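Local coordinates for HhaI Restriction Endonuclease (Haemophilus parahaemolyticus, PDB 6UKF), which probably cleaves double-stranded DNA at the sequence GCGC as a type II restriction endonuclease, here seen bound to its cognate DNA with calcium, at residues A[114-119]-A[230-235]; A[119-122]-A[128-131]. All blocks are in the same frame, centred on the assembly; numbering follows the deposited sequence. Where two conformers were deposited one is given.

Interaction 1 of 2, residues A[114-119]-A[230-235]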
# COMPACT_ATOMS: atom_id res chain seq x y z
N VAL A 114 -3.81 -15.54 -4.46
CA VAL A 114 -4.79 -15.50 -3.38
C VAL A 114 -4.21 -16.11 -2.12
O VAL A 114 -4.39 -15.59 -1.01
CB VAL A 114 -6.08 -16.21 -3.81
CG1 VAL A 114 -7.01 -16.39 -2.61
CG2 VAL A 114 -6.77 -15.43 -4.92
N ASN A 115 -3.50 -17.23 -2.26
CA ASN A 115 -2.93 -17.88 -1.09
C ASN A 115 -1.82 -17.04 -0.46
O ASN A 115 -1.69 -17.00 0.76
CB ASN A 115 -2.44 -19.29 -1.44
CG ASN A 115 -3.59 -20.27 -1.57
OD1 ASN A 115 -4.63 -20.12 -0.93
ND2 ASN A 115 -3.40 -21.29 -2.40
N TRP A 116 -1.02 -16.36 -1.28
CA TRP A 116 -0.05 -15.42 -0.71
C TRP A 116 -0.77 -14.36 0.11
O TRP A 116 -0.38 -14.05 1.24
CB TRP A 116 0.80 -14.77 -1.80
CG TRP A 116 1.88 -13.91 -1.20
CD1 TRP A 116 3.16 -14.27 -0.93
CD2 TRP A 116 1.75 -12.55 -0.76
NE1 TRP A 116 3.84 -13.23 -0.35
CE2 TRP A 116 3.00 -12.15 -0.24
CE3 TRP A 116 0.70 -11.62 -0.77
CZ2 TRP A 116 3.22 -10.88 0.26
CZ3 TRP A 116 0.93 -10.35 -0.26
CH2 TRP A 116 2.18 -9.99 0.25
N ILE A 117 -1.82 -13.78 -0.46
CA ILE A 117 -2.59 -12.73 0.22
C ILE A 117 -3.14 -13.26 1.54
O ILE A 117 -3.06 -12.59 2.58
CB ILE A 117 -3.69 -12.20 -0.72
CG1 ILE A 117 -3.06 -11.34 -1.82
CG2 ILE A 117 -4.76 -11.43 0.05
CD1 ILE A 117 -4.02 -10.95 -2.93
N LYS A 118 -3.71 -14.46 1.52
CA LYS A 118 -4.27 -15.02 2.75
C LYS A 118 -3.18 -15.20 3.80
O LYS A 118 -3.37 -14.83 4.96
CB LYS A 118 -4.96 -16.35 2.45
CG LYS A 118 -6.26 -16.19 1.69
CD LYS A 118 -6.89 -17.52 1.34
CE LYS A 118 -8.24 -17.33 0.67
NZ LYS A 118 -8.84 -18.63 0.25
N GLU A 119 -2.05 -15.80 3.41
CA GLU A 119 -0.95 -15.98 4.35
C GLU A 119 -0.50 -14.64 4.92
O GLU A 119 -0.36 -14.48 6.14
CB GLU A 119 0.22 -16.65 3.64
CG GLU A 119 -0.00 -18.11 3.26
CD GLU A 119 0.33 -19.07 4.37
OE1 GLU A 119 1.13 -18.71 5.26
OE2 GLU A 119 -0.20 -20.20 4.37
N VAL A 230 7.56 -7.64 -6.46
CA VAL A 230 6.33 -8.35 -6.77
C VAL A 230 5.21 -7.65 -6.01
O VAL A 230 5.35 -7.37 -4.81
CB VAL A 230 6.46 -9.82 -6.34
CG1 VAL A 230 5.15 -10.55 -6.52
CG2 VAL A 230 7.57 -10.49 -7.13
N ILE A 231 4.12 -7.34 -6.70
CA ILE A 231 3.05 -6.56 -6.09
C ILE A 231 1.72 -7.02 -6.67
O ILE A 231 1.61 -7.31 -7.87
CB ILE A 231 3.31 -5.04 -6.25
CG1 ILE A 231 2.19 -4.23 -5.60
CG2 ILE A 231 3.47 -4.67 -7.72
CD1 ILE A 231 2.60 -2.81 -5.29
N PHE A 232 0.72 -7.11 -5.81
CA PHE A 232 -0.57 -7.70 -6.15
C PHE A 232 -1.61 -6.62 -6.38
O PHE A 232 -1.67 -5.63 -5.65
CB PHE A 232 -1.02 -8.64 -5.04
CG PHE A 232 -0.06 -9.77 -4.81
CD1 PHE A 232 0.96 -9.66 -3.87
CD2 PHE A 232 -0.13 -10.92 -5.57
CE1 PHE A 232 1.86 -10.69 -3.69
CE2 PHE A 232 0.77 -11.95 -5.38
CZ PHE A 232 1.76 -11.83 -4.44
N SER A 233 -2.41 -6.81 -7.43
CA SER A 233 -3.53 -5.94 -7.73
C SER A 233 -4.82 -6.74 -7.62
O SER A 233 -4.86 -7.92 -7.97
CB SER A 233 -3.41 -5.36 -9.14
OG SER A 233 -2.33 -4.44 -9.21
N ILE A 234 -5.86 -6.09 -7.12
CA ILE A 234 -7.14 -6.74 -6.92
C ILE A 234 -8.24 -5.89 -7.52
O ILE A 234 -8.17 -4.65 -7.53
CB ILE A 234 -7.41 -7.05 -5.43
CG1 ILE A 234 -7.57 -5.77 -4.60
CG2 ILE A 234 -6.30 -7.93 -4.87
CD1 ILE A 234 -7.91 -6.03 -3.14
N SER A 235 -9.27 -6.56 -8.05
CA SER A 235 -10.43 -5.89 -8.62
C SER A 235 -11.68 -6.60 -8.11
O SER A 235 -11.81 -7.82 -8.27
CB SER A 235 -10.38 -5.94 -10.15
OG SER A 235 -11.44 -5.18 -10.71
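Trp116 and Phe232 meet where a helix lies across a β-sheet, and their rings form an offset stack at the centre of the contact. The indole leaves the helix with CG anti to the backbone N (chi1 -175°), which lays it beside the Phe232 ring. Its CB already lies within 4.1 Å of Phe232 CZ. At Trp116 CG the same phenyl atom, Phe232 CZ, remains the nearest, 3.9 Å away. One atom further, the partner changes: Trp116 CD2 sits 3.5 Å from Phe232 CE1. The approach is tightest at Trp116 CE3, 3.3 Å from Phe232 CE1, which stands over one face of the indole, toward its rim. Around the six-membered ring the separation then opens, Trp116 CZ3 being 3.6 Å from Phe232 CE1 and CH2 farther still. The two planes are inclined by 23°, so the phenyl leans over the indole instead of lying flat on it.

Helix segment 114-119 crosses strand segment 230-235 nearly perpendicularly, at 99°, in α/β packing. The strand has antiparallel neighbours on both sides, 51-62 and 148-156, and its alternating residues serve two faces. Phe232 and Ile234 point toward the helix, whereas Ile231 points away and packs on a cytosine base of the bound DNA.

Beside the stack, Ile117 contributes about as much to the apolar seam as the indole does. Its CG1 lies at the indole edge, in the ring plane, while Ile117 CD1 reaches across to Phe232 CB at 4.3 Å. The same methyl touches Ile234 CG2, so one isoleucine tip bridges two successive inward-pointing strand residues. Phe57, from the adjoining strand 51-62, meets the indole as well, and Cys152 on strand 148-156 packs against Phe232.

Interaction 2 of 2, residues A[119-122]-A[128-131]. With nucleotides of chain B.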
# COMPACT_ATOMS: atom_id res chain seq x y z
N GLU A 119 -2.05 -15.80 3.41
CA GLU A 119 -0.95 -15.98 4.35
C GLU A 119 -0.50 -14.64 4.92
O GLU A 119 -0.36 -14.48 6.14
CB GLU A 119 0.22 -16.65 3.64
CG GLU A 119 -0.00 -18.11 3.26
CD GLU A 119 0.33 -19.07 4.37
OE1 GLU A 119 1.13 -18.71 5.26
OE2 GLU A 119 -0.20 -20.20 4.37
N TYR A 120 -0.26 -13.67 4.03
CA TYR A 120 0.28 -12.39 4.46
C TYR A 120 -0.67 -11.68 5.41
O TYR A 120 -0.26 -11.22 6.49
CB TYR A 120 0.58 -11.53 3.24
CG TYR A 120 1.02 -10.14 3.61
CD1 TYR A 120 2.25 -9.93 4.22
CD2 TYR A 120 0.22 -9.04 3.36
CE1 TYR A 120 2.67 -8.67 4.57
CE2 TYR A 120 0.63 -7.76 3.70
CZ TYR A 120 1.85 -7.59 4.31
OH TYR A 120 2.27 -6.33 4.66
N TYR A 121 -1.94 -11.57 5.03
CA TYR A 121 -2.87 -10.82 5.88
C TYR A 121 -3.16 -11.55 7.18
O TYR A 121 -3.27 -10.92 8.23
CB TYR A 121 -4.11 -10.42 5.08
CG TYR A 121 -3.77 -9.27 4.17
CD1 TYR A 121 -3.71 -7.97 4.65
CD2 TYR A 121 -3.42 -9.48 2.84
CE1 TYR A 121 -3.37 -6.92 3.83
CE2 TYR A 121 -3.07 -8.44 2.01
CZ TYR A 121 -3.05 -7.15 2.51
OH TYR A 121 -2.69 -6.11 1.69
N LYS A 122 -3.22 -12.88 7.16
CA LYS A 122 -3.31 -13.62 8.41
C LYS A 122 -2.12 -13.30 9.31
O LYS A 122 -2.28 -13.14 10.53
CB LYS A 122 -3.38 -15.12 8.15
CG LYS A 122 -4.69 -15.61 7.55
CD LYS A 122 -4.58 -17.07 7.12
CE LYS A 122 -5.83 -17.56 6.41
NZ LYS A 122 -5.69 -18.96 5.95
N PHE A 128 -10.53 -9.79 8.49
CA PHE A 128 -11.63 -9.42 7.62
C PHE A 128 -11.20 -8.27 6.73
O PHE A 128 -10.31 -7.49 7.07
CB PHE A 128 -12.86 -8.99 8.42
CG PHE A 128 -13.56 -10.13 9.11
CD1 PHE A 128 -13.12 -10.59 10.34
CD2 PHE A 128 -14.64 -10.76 8.51
CE1 PHE A 128 -13.75 -11.64 10.96
CE2 PHE A 128 -15.27 -11.81 9.13
CZ PHE A 128 -14.82 -12.26 10.36
N PHE A 129 -11.84 -8.20 5.57
CA PHE A 129 -11.75 -7.06 4.67
C PHE A 129 -13.12 -6.40 4.59
O PHE A 129 -14.16 -7.05 4.75
CB PHE A 129 -11.35 -7.52 3.26
CG PHE A 129 -9.86 -7.69 3.07
CD1 PHE A 129 -9.15 -8.62 3.80
CD2 PHE A 129 -9.18 -6.92 2.14
CE1 PHE A 129 -7.78 -8.77 3.61
CE2 PHE A 129 -7.82 -7.07 1.95
CZ PHE A 129 -7.12 -8.00 2.69
N ILE A 130 -13.12 -5.10 4.34
CA ILE A 130 -14.33 -4.35 4.04
C ILE A 130 -14.12 -3.59 2.74
O ILE A 130 -13.05 -3.00 2.52
CB ILE A 130 -14.75 -3.41 5.19
CG1 ILE A 130 -16.06 -2.70 4.85
CG2 ILE A 130 -13.65 -2.40 5.51
CD1 ILE A 130 -16.71 -2.02 6.04
N THR A 131 -15.11 -3.65 1.86
CA THR A 131 -15.10 -2.91 0.61
C THR A 131 -16.52 -2.46 0.34
O THR A 131 -17.41 -2.60 1.18
CB THR A 131 -14.47 -3.77 -0.50
OG1 THR A 131 -14.32 -2.98 -1.69
CG2 THR A 131 -15.32 -4.99 -0.82
P DG B 8 1.70 -3.51 2.75
OP1 DG B 8 0.88 -4.31 3.68
OP2 DG B 8 1.82 -3.93 1.33
O5' DG B 8 1.14 -2.02 2.80
C5' DG B 8 0.88 -1.43 4.07
C4' DG B 8 0.46 0.01 3.92
O4' DG B 8 1.57 0.80 3.45
C3' DG B 8 -0.64 0.24 2.90
O3' DG B 8 -1.88 0.05 3.49
C2' DG B 8 -0.41 1.67 2.46
C1' DG B 8 1.09 1.80 2.55
N9 DG B 8 1.82 1.63 1.29
C8 DG B 8 2.36 0.47 0.79
N7 DG B 8 3.01 0.64 -0.33
C5 DG B 8 2.91 2.00 -0.58
C6 DG B 8 3.42 2.78 -1.64
O6 DG B 8 4.10 2.42 -2.61
N1 DG B 8 3.08 4.13 -1.50
C2 DG B 8 2.34 4.65 -0.47
N2 DG B 8 2.11 5.97 -0.51
N3 DG B 8 1.86 3.93 0.53
C4 DG B 8 2.18 2.62 0.42
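The hydroxyl of Tyr120 gives a short hydrogen bond, 2.6 Å from its OH to OP1 of DG8 of chain B. The phosphate oxygen lies at the edge of the phenol, close to the ring plane, and OP1 also comes within 3.5 Å of Tyr120 CE2. A first torsion near 180° (chi1 175°) carries this phenol from helix 110-123 to the DNA, whereas its neighbour Tyr121 turns the other way (chi1 -76°), to strand 126-132.

There Tyr121 meets Phe129 in a T-shaped stack. Phe129 presents its edge to the phenol, the planes standing at 75° and the centroids 5.1 Å apart. Its CZ stands over the centre of the Tyr121 ring, and the closest atom pair is Tyr121 CG with Phe129 CZ at 3.9 Å. On the opposite face lies Tyr120 CD2, nearer the rim, so Tyr121 is held between two aromatic edges. Phe144 meets Phe129 edge-to-face. Cys54, on strand 51-62 of the antiparallel sheet, touches both Tyr121 and Phe129, so the second sheet also reaches this buried cluster.

The T-shaped pair sets weakly positive ring hydrogens against an electron-rich face. The phenol's bond is made to the DNA's phosphate and not to a base, so by itself it is not expected to read sequence, though the anion would probably polarise the O-H further.

Interactions 1 and 2 use successive turns on one side of helix 110-123. Their centres lie 10 Å apart, yet the strands they reach belong to different sheets: 228-236 in the antiparallel one, 126-132 in the mixed one. Stacking of Trp116 on Tyr120 joins the two clusters, giving an aromatic series from Phe232 to Phe129. Cys54 is hydrogen-bonded through its backbone to Phe232 and so ties the clusters together a second time. Both contacts border the DNA. The side chain of Phe232 is about 7 Å from the calcium ion, whose site includes Ser151 and Thr153; strand 228-236 is hydrogen-bonded to both through its backbone, Ile231 with Thr153 and Ser233 with Ser151.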